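Local coordinates for putative DsbA oxidoreductase SCO1869 (Streptomyces coelicolor A3, PDB 3GL5), which is of unconfirmed function but probably acts as a thiol-disulfide oxidoreductase of the DsbA family, with a thioredoxin-type fold, at residues Q71-E76 with R91-D96. Numbering follows the deposited sequence.
With ACT (acetate ion), chain C.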
loop_
_atom_site.group_PDB
_atom_site.type_symbol
_atom_site.label_atom_id
_atom_site.label_comp_id
_atom_site.label_asym_id
_atom_site.label_seq_id
_atom_site.Cartn_x
_atom_site.Cartn_y
_atom_site.Cartn_z
ATOM N N GLN A 71 32.793 25.043 8.438
ATOM C CA GLN A 71 32.039 24.534 7.284
ATOM C C GLN A 71 30.846 23.743 7.724
ATOM O O GLN A 71 29.806 23.778 7.084
ATOM C CB GLN A 71 32.879 23.609 6.425
ATOM C CG GLN A 71 33.748 24.283 5.455
ATOM C CD GLN A 71 35.072 23.554 5.271
ATOM O OE1 GLN A 71 36.101 24.199 5.118
ATOM N NE2 GLN A 71 35.055 22.208 5.306
ATOM N N ALA A 72 31.017 23.001 8.804
ATOM C CA ALA A 72 29.944 22.214 9.374
ATOM C C ALA A 72 28.812 23.147 9.770
ATOM O O ALA A 72 27.668 22.933 9.360
ATOM C CB ALA A 72 30.436 21.371 10.565
ATOM N N GLN A 73 29.138 24.190 10.529
ATOM C CA GLN A 73 28.139 25.149 10.980
ATOM C C GLN A 73 27.401 25.803 9.818
ATOM O O GLN A 73 26.180 25.987 9.891
ATOM C CB GLN A 73 28.760 26.238 11.850
ATOM C CG GLN A 73 27.694 27.004 12.617
ATOM C CD GLN A 73 26.675 26.065 13.227
ATOM O OE1 GLN A 73 25.527 26.019 12.801
ATOM N NE2 GLN A 73 27.095 25.304 14.214
ATOM N N ALA A 74 28.145 26.149 8.762
ATOM C CA ALA A 74 27.569 26.774 7.559
ATOM C C ALA A 74 26.574 25.883 6.810
ATOM O O ALA A 74 25.559 26.364 6.325
ATOM C CB ALA A 74 28.648 27.244 6.606
ATOM N N GLY A 75 26.870 24.588 6.713
ATOM C CA GLY A 75 25.929 23.663 6.097
ATOM C C GLY A 75 24.636 23.682 6.879
ATOM O O GLY A 75 23.575 23.762 6.293
ATOM N N GLU A 76 24.733 23.642 8.210
ATOM C CA GLU A 76 23.570 23.625 9.094
ATOM C C GLU A 76 22.760 24.916 9.025
ATOM O O GLU A 76 21.510 24.875 9.008
ATOM C CB GLU A 76 23.970 23.344 10.544
ATOM C CG GLU A 76 24.428 21.910 10.805
ATOM C CD GLU A 76 23.570 20.866 10.117
ATOM O OE1 GLU A 76 22.396 20.685 10.501
ATOM O OE2 GLU A 76 24.098 20.226 9.176
ATOM N N ARG A 91 16.533 23.226 14.010
ATOM C CA ARG A 91 17.597 23.721 14.906
ATOM C C ARG A 91 18.957 23.647 14.260
ATOM O O ARG A 91 19.371 22.589 13.804
ATOM C CB ARG A 91 17.631 22.952 16.205
ATOM C CG ARG A 91 16.324 23.073 16.896
ATOM C CD ARG A 91 16.252 22.162 18.077
ATOM N NE ARG A 91 16.771 22.882 19.224
ATOM C CZ ARG A 91 16.104 23.854 19.859
ATOM N NH1 ARG A 91 14.878 24.213 19.473
ATOM N NH2 ARG A 91 16.669 24.469 20.887
ATOM N N THR A 92 19.641 24.789 14.201
ATOM C CA THR A 92 20.951 24.872 13.533
ATOM C C THR A 92 22.110 24.591 14.489
ATOM O O THR A 92 23.274 24.701 14.104
ATOM C CB THR A 92 21.168 26.241 12.841
ATOM O OG1 THR A 92 20.914 27.295 13.782
ATOM C CG2 THR A 92 20.200 26.395 11.686
ATOM N N ARG A 93 21.786 24.205 15.721
ATOM C CA ARG A 93 22.774 23.953 16.732
ATOM C C ARG A 93 22.383 22.783 17.607
ATOM O O ARG A 93 21.210 22.606 17.951
ATOM C CB ARG A 93 22.917 25.181 17.628
ATOM C CG ARG A 93 24.271 25.795 17.631
ATOM C CD ARG A 93 24.538 26.432 16.313
ATOM N NE ARG A 93 25.712 27.281 16.343
ATOM C CZ ARG A 93 25.939 28.221 15.439
ATOM N NH1 ARG A 93 27.031 28.978 15.516
ATOM N NH2 ARG A 93 25.064 28.395 14.446
ATOM N N ASP A 94 23.394 22.003 17.973
ATOM C CA ASP A 94 23.299 20.955 18.989
ATOM C C ASP A 94 22.398 19.818 18.629
ATOM O O ASP A 94 21.877 19.179 19.529
ATOM C CB ASP A 94 22.828 21.504 20.341
ATOM C CG ASP A 94 23.713 22.611 20.867
ATOM O OD1 ASP A 94 24.959 22.575 20.668
ATOM O OD2 ASP A 94 23.140 23.536 21.480
ATOM N N ARG A 95 22.183 19.581 17.341
ATOM C CA ARG A 95 21.467 18.378 16.899
ATOM C C ARG A 95 22.332 17.145 17.126
ATOM O O ARG A 95 23.568 17.228 17.193
ATOM C CB ARG A 95 21.089 18.479 15.435
ATOM C CG ARG A 95 19.996 19.574 15.094
ATOM C CD ARG A 95 19.214 19.244 13.795
ATOM N NE ARG A 95 20.106 18.992 12.660
ATOM C CZ ARG A 95 20.519 17.782 12.281
ATOM N NH1 ARG A 95 20.128 16.687 12.945
ATOM N NH2 ARG A 95 21.343 17.672 11.231
ATOM N N ASP A 96 21.662 16.015 17.318
ATOM C CA ASP A 96 22.344 14.755 17.505
ATOM C C ASP A 96 21.930 13.807 16.391
ATOM O O ASP A 96 21.080 14.134 15.535
ATOM C CB ASP A 96 22.100 14.177 18.904
ATOM C CG ASP A 96 20.634 13.755 19.144
ATOM O OD1 ASP A 96 19.713 14.163 18.405
ATOM O OD2 ASP A 96 20.401 13.004 20.115
HETATM C C ACT C . 21.954 14.002 10.318
HETATM O O ACT C . 21.572 13.203 11.194
HETATM O OXT ACT C . 21.772 15.184 10.624
HETATM C CH3 ACT C . 22.585 13.546 9.024
HETATM O O HOH W 1 21.837 21.308 12.857
#
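A salt bridge between E76 and R95 ties helix 69-85 to the loop that follows it, in the helical part of a DsbA-like domain. NH2 of R95 donates to OE1 of E76 over 3.3 Å, at an N-H...O angle of 157°. The oxygen lies close to the guanidinium plane, at its edge. The donor, in contrast, stands above the carboxylate plane, 43° out of it. The bend of the E76 chain at chi2 (-42°) turns CD off the line of the chain. The strongest polar partner of E76 is Y90, whose OH hydrogen-bonds to OE1; the bridge to R95 is long. A water also donates to E76 OE1. The same water donates to R91 O and is weakly held by R95 NE, so it links the carboxylate to the loop backbone. An acetate ion, probably from the crystallisation liquor, also sits at the edge of the guanidinium. Its OXT takes a bond from R95 NH2 at 2.6 Å and a weak one from NH1; H97 holds the acetate as well. The guanidinium thus has two anionic oxygens at its edge, E76 OE1 and acetate OXT. One helical turn earlier, in the conformer given, the flat end of Q73 lies over one face of the R93 guanidinium, nearly parallel to it. Q73 has a second conformer, so this stack is less certain. T92 CG2 packs against E76 O at 3.3 Å. The loop leads into strand 96-97, and R95 also touches V57 of helix 57-64. This is helix-to-loop packing within the helical insertion that DsbA-like proteins add to the thioredoxin fold.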